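PDB 5Z3K: glucosidase from Croceicoccus marinus, which is a family 39 glycoside hydrolase, a beta-glucosidase that probably hydrolyses O-glycosidic bonds. Local coordinates for residues A[336-349]-A[360-373]. Sequence-based numbering, arbitrary orientation.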
ATOM      1  N   LEU A 336      -6.792  -7.919  -9.457  1.00  9.65           N
ATOM      2  CA  LEU A 336      -7.799  -7.186 -10.225  1.00 10.93           C
ATOM      3  C   LEU A 336      -7.784  -5.700  -9.875  1.00 10.62           C
ATOM      4  O   LEU A 336      -7.992  -4.849 -10.751  1.00 13.55           O
ATOM      5  CB  LEU A 336      -9.185  -7.766  -9.979  1.00 10.75           C
ATOM      6  CG  LEU A 336      -9.382  -9.264 -10.213  1.00 15.10           C
ATOM      7  CD1 LEU A 336     -10.858  -9.569 -10.097  1.00 13.70           C
ATOM      8  CD2 LEU A 336      -8.829  -9.707 -11.555  1.00 13.51           C
ATOM      9  N   VAL A 337      -7.550  -5.373  -8.600  1.00 10.49           N
ATOM     10  CA  VAL A 337      -7.403  -3.970  -8.207  1.00 11.27           C
ATOM     11  C   VAL A 337      -6.223  -3.332  -8.933  1.00 12.05           C
ATOM     12  O   VAL A 337      -6.348  -2.273  -9.558  1.00 10.00           O
ATOM     13  CB  VAL A 337      -7.240  -3.846  -6.678  1.00 11.44           C
ATOM     14  CG1 VAL A 337      -6.705  -2.480  -6.322  1.00 11.19           C
ATOM     15  CG2 VAL A 337      -8.556  -4.123  -5.954  1.00 10.62           C
ATOM     16  N   GLY A 338      -5.050  -3.957  -8.844  1.00 12.79           N
ATOM     17  CA  GLY A 338      -3.877  -3.364  -9.458  1.00 10.37           C
ATOM     18  C   GLY A 338      -4.027  -3.174 -10.952  1.00 11.29           C
ATOM     19  O   GLY A 338      -3.568  -2.175 -11.511  1.00  9.92           O
ATOM     20  N   GLN A 339      -4.665  -4.138 -11.625  1.00 10.19           N
ATOM     21  CA  GLN A 339      -4.871  -4.001 -13.056  1.00 11.05           C
ATOM     22  C   GLN A 339      -5.769  -2.812 -13.361  1.00 11.73           C
ATOM     23  O   GLN A 339      -5.558  -2.101 -14.350  1.00 12.05           O
ATOM     24  CB  GLN A 339      -5.448  -5.293 -13.627  1.00 12.76           C
ATOM     25  CG  GLN A 339      -4.414  -6.424 -13.597  1.00  9.99           C
ATOM     26  CD  GLN A 339      -5.035  -7.798 -13.655  1.00 17.48           C
ATOM     27  OE1 GLN A 339      -6.234  -7.947 -13.879  1.00 15.49           O
ATOM     28  NE2 GLN A 339      -4.213  -8.822 -13.441  1.00 13.77           N
ATOM     29  N   THR A 340      -6.776  -2.586 -12.520  1.00  9.81           N
ATOM     30  CA  THR A 340      -7.664  -1.448 -12.720  1.00 11.30           C
ATOM     31  C   THR A 340      -6.929  -0.139 -12.478  1.00 13.76           C
ATOM     32  O   THR A 340      -7.083   0.815 -13.254  1.00 10.98           O
ATOM     33  CB  THR A 340      -8.884  -1.560 -11.802  1.00 11.22           C
ATOM     34  OG1 THR A 340      -9.553  -2.799 -12.058  1.00 13.51           O
ATOM     35  CG2 THR A 340      -9.848  -0.414 -12.056  1.00  9.26           C
ATOM     36  N   LEU A 341      -6.119  -0.084 -11.411  1.00 11.56           N
ATOM     37  CA  LEU A 341      -5.336   1.106 -11.078  1.00  9.40           C
ATOM     38  C   LEU A 341      -4.220   1.367 -12.083  1.00 12.81           C
ATOM     39  O   LEU A 341      -3.672   2.479 -12.111  1.00 16.05           O
ATOM     40  CB  LEU A 341      -4.727   0.976  -9.671  1.00 11.13           C
ATOM     41  CG  LEU A 341      -5.749   0.948  -8.525  1.00  9.19           C
ATOM     42  CD1 LEU A 341      -5.098   0.779  -7.139  1.00 10.25           C
ATOM     43  CD2 LEU A 341      -6.610   2.233  -8.597  1.00 12.01           C
ATOM     44  N   ALA A 342      -3.865   0.375 -12.897  1.00 10.45           N
ATOM     45  CA  ALA A 342      -2.824   0.575 -13.891  1.00 13.05           C
ATOM     46  C   ALA A 342      -3.341   1.240 -15.155  1.00 14.17           C
ATOM     47  O   ALA A 342      -2.525   1.654 -15.984  1.00 15.65           O
ATOM     48  CB  ALA A 342      -2.155  -0.752 -14.263  1.00 13.29           C
ATOM     49  N   THR A 343      -4.661   1.330 -15.342  1.00 14.43           N
ATOM     50  CA  THR A 343      -5.166   2.119 -16.451  1.00 14.03           C
ATOM     51  C   THR A 343      -4.755   3.572 -16.253  1.00 15.45           C
ATOM     52  O   THR A 343      -4.416   4.001 -15.149  1.00 14.39           O
ATOM     53  CB  THR A 343      -6.683   2.003 -16.561  1.00 15.23           C
ATOM     54  OG1 THR A 343      -7.294   2.551 -15.384  1.00 15.47           O
ATOM     55  CG2 THR A 343      -7.090   0.544 -16.726  1.00 12.56           C
ATOM     56  N   THR A 344      -4.736   4.329 -17.342  1.00 12.03           N
ATOM     57  CA  THR A 344      -4.263   5.697 -17.224  1.00 14.64           C
ATOM     58  C   THR A 344      -5.369   6.719 -17.290  1.00 16.39           C
ATOM     59  O   THR A 344      -5.258   7.768 -16.659  1.00 14.48           O
ATOM     60  CB  THR A 344      -3.235   6.015 -18.308  1.00 16.78           C
ATOM     61  OG1 THR A 344      -3.799   5.734 -19.585  1.00 17.77           O
ATOM     62  CG2 THR A 344      -1.981   5.163 -18.103  1.00 20.11           C
ATOM     63  N   GLU A 345      -6.421   6.438 -18.038  1.00 13.25           N
ATOM     64  CA  GLU A 345      -7.528   7.370 -18.186  1.00 13.26           C
ATOM     65  C   GLU A 345      -8.703   6.818 -17.392  1.00 15.01           C
ATOM     66  O   GLU A 345      -9.245   5.764 -17.725  1.00 15.97           O
ATOM     67  CB  GLU A 345      -7.849   7.570 -19.663  1.00 17.80           C
ATOM     68  CG  GLU A 345      -6.694   8.271 -20.382  1.00 24.72           C
ATOM     69  CD  GLU A 345      -6.954   8.536 -21.851  1.00 30.65           C
ATOM     70  OE1 GLU A 345      -6.184   9.317 -22.448  1.00 39.93           O
ATOM     71  OE2 GLU A 345      -7.914   7.963 -22.410  1.00 30.02           O
ATOM     72  N   ARG A 346      -9.071   7.514 -16.319  1.00  9.87           N
ATOM     73  CA  ARG A 346     -10.227   7.094 -15.547  1.00 10.33           C
ATOM     74  C   ARG A 346     -11.496   7.429 -16.317  1.00 12.12           C
ATOM     75  O   ARG A 346     -11.592   8.482 -16.951  1.00 11.22           O
ATOM     76  CB  ARG A 346     -10.241   7.782 -14.182  1.00 13.76           C
ATOM     77  CG  ARG A 346     -11.358   7.308 -13.269  1.00 14.65           C
ATOM     78  CD  ARG A 346     -11.070   7.739 -11.854  1.00 11.10           C
ATOM     79  NE  ARG A 346     -12.173   7.465 -10.944  1.00 11.22           N
ATOM     80  CZ  ARG A 346     -12.313   8.064  -9.773  1.00 11.62           C
ATOM     81  NH1 ARG A 346     -11.419   8.970  -9.382  1.00 10.54           N
ATOM     82  NH2 ARG A 346     -13.340   7.766  -8.994  1.00 14.05           N
ATOM     83  N   LEU A 347     -12.459   6.513 -16.271  1.00  9.48           N
ATOM     84  CA  LEU A 347     -13.734   6.648 -16.958  1.00 10.52           C
ATOM     85  C   LEU A 347     -14.836   6.864 -15.938  1.00 13.25           C
ATOM     86  O   LEU A 347     -14.728   6.421 -14.796  1.00 11.41           O
ATOM     87  CB  LEU A 347     -14.038   5.392 -17.791  1.00  9.75           C
ATOM     88  CG  LEU A 347     -13.069   5.125 -18.943  1.00 13.20           C
ATOM     89  CD1 LEU A 347     -13.336   3.754 -19.581  1.00 13.41           C
ATOM     90  CD2 LEU A 347     -13.123   6.238 -19.985  1.00 14.96           C
ATOM     91  N   ALA A 348     -15.905   7.543 -16.356  1.00 10.69           N
ATOM     92  CA  ALA A 348     -17.036   7.772 -15.464  1.00 13.57           C
ATOM     93  C   ALA A 348     -17.844   6.495 -15.291  1.00 13.53           C
ATOM     94  O   ALA A 348     -18.289   5.902 -16.278  1.00 14.15           O
ATOM     95  CB  ALA A 348     -17.939   8.875 -16.018  1.00  9.55           C
ATOM     96  N   ILE A 349     -18.054   6.074 -14.040  1.00 10.99           N
ATOM     97  CA  ILE A 349     -19.012   5.019 -13.720  1.00 11.90           C
ATOM     98  C   ILE A 349     -19.990   5.562 -12.682  1.00 15.36           C
ATOM     99  O   ILE A 349     -19.586   6.153 -11.668  1.00 12.73           O
ATOM    100  CB  ILE A 349     -18.343   3.711 -13.234  1.00 12.63           C
ATOM    101  CG1 ILE A 349     -19.407   2.638 -12.950  1.00 13.68           C
ATOM    102  CG2 ILE A 349     -17.437   3.949 -12.015  1.00 10.98           C
ATOM    103  CD1 ILE A 349     -18.856   1.205 -12.952  1.00 15.02           C
ATOM    104  N   LEU A 360     -15.335   1.224 -10.124  1.00 12.90           N
ATOM    105  CA  LEU A 360     -14.264   2.052 -10.651  1.00 12.51           C
ATOM    106  C   LEU A 360     -14.003   1.624 -12.086  1.00 12.50           C
ATOM    107  O   LEU A 360     -13.988   0.425 -12.386  1.00 11.31           O
ATOM    108  CB  LEU A 360     -12.993   1.905  -9.793  1.00 11.39           C
ATOM    109  CG  LEU A 360     -11.730   2.663 -10.205  1.00 14.02           C
ATOM    110  CD1 LEU A 360     -11.915   4.167 -10.106  1.00 11.93           C
ATOM    111  CD2 LEU A 360     -10.533   2.231  -9.346  1.00  8.86           C
ATOM    112  N   ALA A 361     -13.795   2.594 -12.975  1.00 11.93           N
ATOM    113  CA  ALA A 361     -13.608   2.271 -14.385  1.00  9.83           C
ATOM    114  C   ALA A 361     -12.454   3.070 -14.973  1.00 13.35           C
ATOM    115  O   ALA A 361     -12.233   4.229 -14.614  1.00 11.85           O
ATOM    116  CB  ALA A 361     -14.886   2.545 -15.188  1.00 11.19           C
ATOM    117  N   GLY A 362     -11.742   2.456 -15.916  1.00 12.55           N
ATOM    118  CA  GLY A 362     -10.621   3.130 -16.549  1.00 14.99           C
ATOM    119  C   GLY A 362     -10.263   2.457 -17.856  1.00 13.79           C
ATOM    120  O   GLY A 362     -10.728   1.357 -18.165  1.00 13.79           O
ATOM    121  N   ARG A 363      -9.440   3.138 -18.649  1.00 13.96           N
ATOM    122  CA  ARG A 363      -8.982   2.547 -19.906  1.00 15.96           C
ATOM    123  C   ARG A 363      -7.481   2.751 -20.068  1.00 16.85           C
ATOM    124  O   ARG A 363      -6.902   3.694 -19.523  1.00 15.17           O
ATOM    125  CB  ARG A 363      -9.738   3.113 -21.121  1.00 16.56           C
ATOM    126  CG  ARG A 363      -9.562   4.583 -21.367  1.00 18.98           C
ATOM    127  CD  ARG A 363     -10.283   5.001 -22.643  1.00 24.18           C
ATOM    128  NE  ARG A 363      -9.873   6.339 -23.054  1.00 29.04           N
ATOM    129  CZ  ARG A 363     -10.554   7.114 -23.888  1.00 27.58           C
ATOM    130  NH1 ARG A 363     -11.702   6.691 -24.401  1.00 22.64           N
ATOM    131  NH2 ARG A 363     -10.082   8.316 -24.201  1.00 25.78           N
ATOM    132  N   THR A 364      -6.841   1.834 -20.798  1.00 16.60           N
ATOM    133  CA  THR A 364      -5.397   1.892 -20.980  1.00 17.88           C
ATOM    134  C   THR A 364      -4.997   3.016 -21.933  1.00 18.57           C
ATOM    135  O   THR A 364      -5.805   3.528 -22.714  1.00 20.50           O
ATOM    136  CB  THR A 364      -4.868   0.568 -21.535  1.00 21.09           C
ATOM    137  OG1 THR A 364      -5.624   0.237 -22.704  1.00 17.22           O
ATOM    138  CG2 THR A 364      -5.008  -0.542 -20.513  1.00 18.04           C
ATOM    139  N   ALA A 365      -3.702   3.362 -21.900  1.00 22.90           N
ATOM    140  CA  ALA A 365      -3.224   4.498 -22.686  1.00 26.45           C
ATOM    141  C   ALA A 365      -3.471   4.295 -24.179  1.00 29.29           C
ATOM    142  O   ALA A 365      -3.826   5.244 -24.888  1.00 28.75           O
ATOM    143  CB  ALA A 365      -1.740   4.746 -22.412  1.00 26.67           C
ATOM    144  N   ASP A 366      -3.319   3.063 -24.672  1.00 29.86           N
ATOM    145  CA  ASP A 366      -3.541   2.801 -26.091  1.00 27.88           C
ATOM    146  C   ASP A 366      -5.016   2.765 -26.472  1.00 28.16           C
ATOM    147  O   ASP A 366      -5.325   2.600 -27.658  1.00 28.47           O
ATOM    148  CB  ASP A 366      -2.840   1.498 -26.511  1.00 29.85           C
ATOM    149  CG  ASP A 366      -3.457   0.243 -25.891  1.00 29.46           C
ATOM    150  OD1 ASP A 366      -4.494   0.323 -25.204  1.00 26.21           O
ATOM    151  OD2 ASP A 366      -2.894  -0.848 -26.105  1.00 32.21           O
ATOM    152  N   GLY A 367      -5.927   2.913 -25.509  1.00 22.38           N
ATOM    153  CA  GLY A 367      -7.348   2.969 -25.775  1.00 21.64           C
ATOM    154  C   GLY A 367      -8.014   1.650 -26.110  1.00 20.28           C
ATOM    155  O   GLY A 367      -9.223   1.639 -26.354  1.00 22.23           O
ATOM    156  N   ASP A 368      -7.286   0.539 -26.105  1.00 19.82           N
ATOM    157  CA  ASP A 368      -7.830  -0.737 -26.570  1.00 22.26           C
ATOM    158  C   ASP A 368      -8.385  -1.614 -25.450  1.00 20.38           C
ATOM    159  O   ASP A 368      -8.914  -2.694 -25.734  1.00 19.04           O
ATOM    160  CB  ASP A 368      -6.748  -1.525 -27.324  1.00 27.31           C
ATOM    161  CG  ASP A 368      -6.591  -1.074 -28.767  1.00 31.70           C
ATOM    162  OD1 ASP A 368      -7.528  -0.431 -29.297  1.00 29.37           O
ATOM    163  OD2 ASP A 368      -5.532  -1.367 -29.364  1.00 34.22           O
ATOM    164  N   THR A 369      -8.275  -1.195 -24.194  1.00 17.86           N
ATOM    165  CA  THR A 369      -8.708  -2.017 -23.069  1.00 16.89           C
ATOM    166  C   THR A 369      -9.471  -1.145 -22.081  1.00 15.38           C
ATOM    167  O   THR A 369      -8.923  -0.155 -21.592  1.00 19.54           O
ATOM    168  CB  THR A 369      -7.511  -2.678 -22.371  1.00 20.09           C
ATOM    169  OG1 THR A 369      -6.808  -3.525 -23.294  1.00 16.88           O
ATOM    170  CG2 THR A 369      -7.976  -3.499 -21.175  1.00 18.86           C
ATOM    171  N   ILE A 370     -10.722  -1.512 -21.793  1.00 13.48           N
ATOM    172  CA  ILE A 370     -11.522  -0.899 -20.724  1.00 13.98           C
ATOM    173  C   ILE A 370     -11.574  -1.869 -19.549  1.00 17.88           C
ATOM    174  O   ILE A 370     -11.827  -3.064 -19.747  1.00 15.79           O
ATOM    175  CB  ILE A 370     -12.954  -0.595 -21.205  1.00 15.95           C
ATOM    176  CG1 ILE A 370     -12.977   0.003 -22.626  1.00 19.90           C
ATOM    177  CG2 ILE A 370     -13.735   0.199 -20.149  1.00 16.08           C
ATOM    178  CD1 ILE A 370     -12.354   1.342 -22.753  1.00 17.01           C
ATOM    179  N   ARG A 371     -11.375  -1.366 -18.322  1.00 13.35           N
ATOM    180  CA  ARG A 371     -11.475  -2.191 -17.116  1.00 13.38           C
ATOM    181  C   ARG A 371     -12.510  -1.607 -16.165  1.00 13.32           C
ATOM    182  O   ARG A 371     -12.439  -0.423 -15.825  1.00 13.39           O
ATOM    183  CB  ARG A 371     -10.131  -2.305 -16.401  1.00 12.03           C
ATOM    184  CG  ARG A 371      -9.121  -3.100 -17.198  1.00 11.18           C
ATOM    185  CD  ARG A 371      -7.811  -3.360 -16.447  1.00 11.74           C
ATOM    186  NE  ARG A 371      -6.988  -4.217 -17.292  1.00 18.07           N
ATOM    187  CZ  ARG A 371      -5.715  -3.999 -17.598  1.00 16.10           C
ATOM    188  NH1 ARG A 371      -5.063  -2.948 -17.105  1.00 14.70           N
ATOM    189  NH2 ARG A 371      -5.090  -4.857 -18.397  1.00 16.43           N
ATOM    190  N   ILE A 372     -13.448  -2.441 -15.719  1.00 10.55           N
ATOM    191  CA  ILE A 372     -14.493  -2.016 -14.786  1.00 11.76           C
ATOM    192  C   ILE A 372     -14.438  -2.940 -13.580  1.00 12.07           C
ATOM    193  O   ILE A 372     -14.693  -4.148 -13.697  1.00 11.22           O
ATOM    194  CB  ILE A 372     -15.895  -2.019 -15.416  1.00  9.35           C
ATOM    195  CG1 ILE A 372     -15.962  -1.083 -16.631  1.00 11.76           C
ATOM    196  CG2 ILE A 372     -16.919  -1.604 -14.362  1.00 11.89           C
ATOM    197  CD1 ILE A 372     -16.137  -1.826 -17.975  1.00 18.92           C
ATOM    198  N   LEU A 373     -14.090  -2.377 -12.430  1.00 12.32           N
ATOM    199  CA  LEU A 373     -13.885  -3.120 -11.196  1.00 10.91           C
ATOM    200  C   LEU A 373     -15.069  -2.874 -10.276  1.00 11.42           C
ATOM    201  O   LEU A 373     -15.472  -1.725 -10.089  1.00 11.00           O
ATOM    202  CB  LEU A 373     -12.591  -2.665 -10.521  1.00 10.93           C
ATOM    203  CG  LEU A 373     -12.281  -3.338  -9.189  1.00 11.89           C
ATOM    204  CD1 LEU A 373     -11.850  -4.803  -9.435  1.00 11.81           C
ATOM    205  CD2 LEU A 373     -11.192  -2.589  -8.473  1.00 12.60           C
TER
HETATM  206  O   HOH W   1      -7.092   5.937 -24.066  1.00 26.63           O
HETATM  207  O   HOH W   2     -14.255   5.787 -12.136  1.00 11.68           O
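L360 meets both helix 336-341 and strand 345-349. Its CD2 packs on T340 CG2 and, at 4.0 Å, on L341 CD2. Its CD1 turns to the R346 guanidinium, coming within 3.4 Å of NE. The head of R346 is tied down elsewhere, by a salt bridge to D293 and by a water that also bonds L347 O. A361 O accepts a 2.8 Å bond from L347 N. A361 CB lies against the CB atoms of L347 and I349. G362 pairs with R346 without hydrogen bonds, and T343 OG1 sits over its CA. That hydroxyl donates to T340 O, which also accepts from T343 N.

R363 O takes N-H groups from T344 and E345, the latter nearly straight. This is a classic beta bulge, placed where strand 345-350 starts its hairpin with strand 357-363. The hairpin belongs to the beta-sheet domain beside the TIM barrel. Helix 329-341 follows the last barrel strand and packs against this sheet; helix 277-291 also touches L360 and L373. Chi1 of 63° sets R363 CG between the backbone N and the carbonyl carbon, and the extended chain crosses E345 obliquely, with NE and NH2 gripping OE2 side-on at 2.6 and 2.8 Å. The oxygen lies in the guanidinium plane, while the carboxylate is turned 38° from it. A water lies within bonding distance of E345 OE2 and T364 O.

After the type I turn 364-367, I370 CG2 touches L347 CD1 at 3.6 Å. R371 points toward helix 336-341. Its NH1 gives a bent bond (132°) to Q339 O, and Q339 CB covers one guanidinium face near the rim. NE is held by E479. I372 CG2 meets I349 CD1. L373 CB packs against T340 OG1 at 3.4 Å, and its two methyls reach L336 CB and V337 CG2.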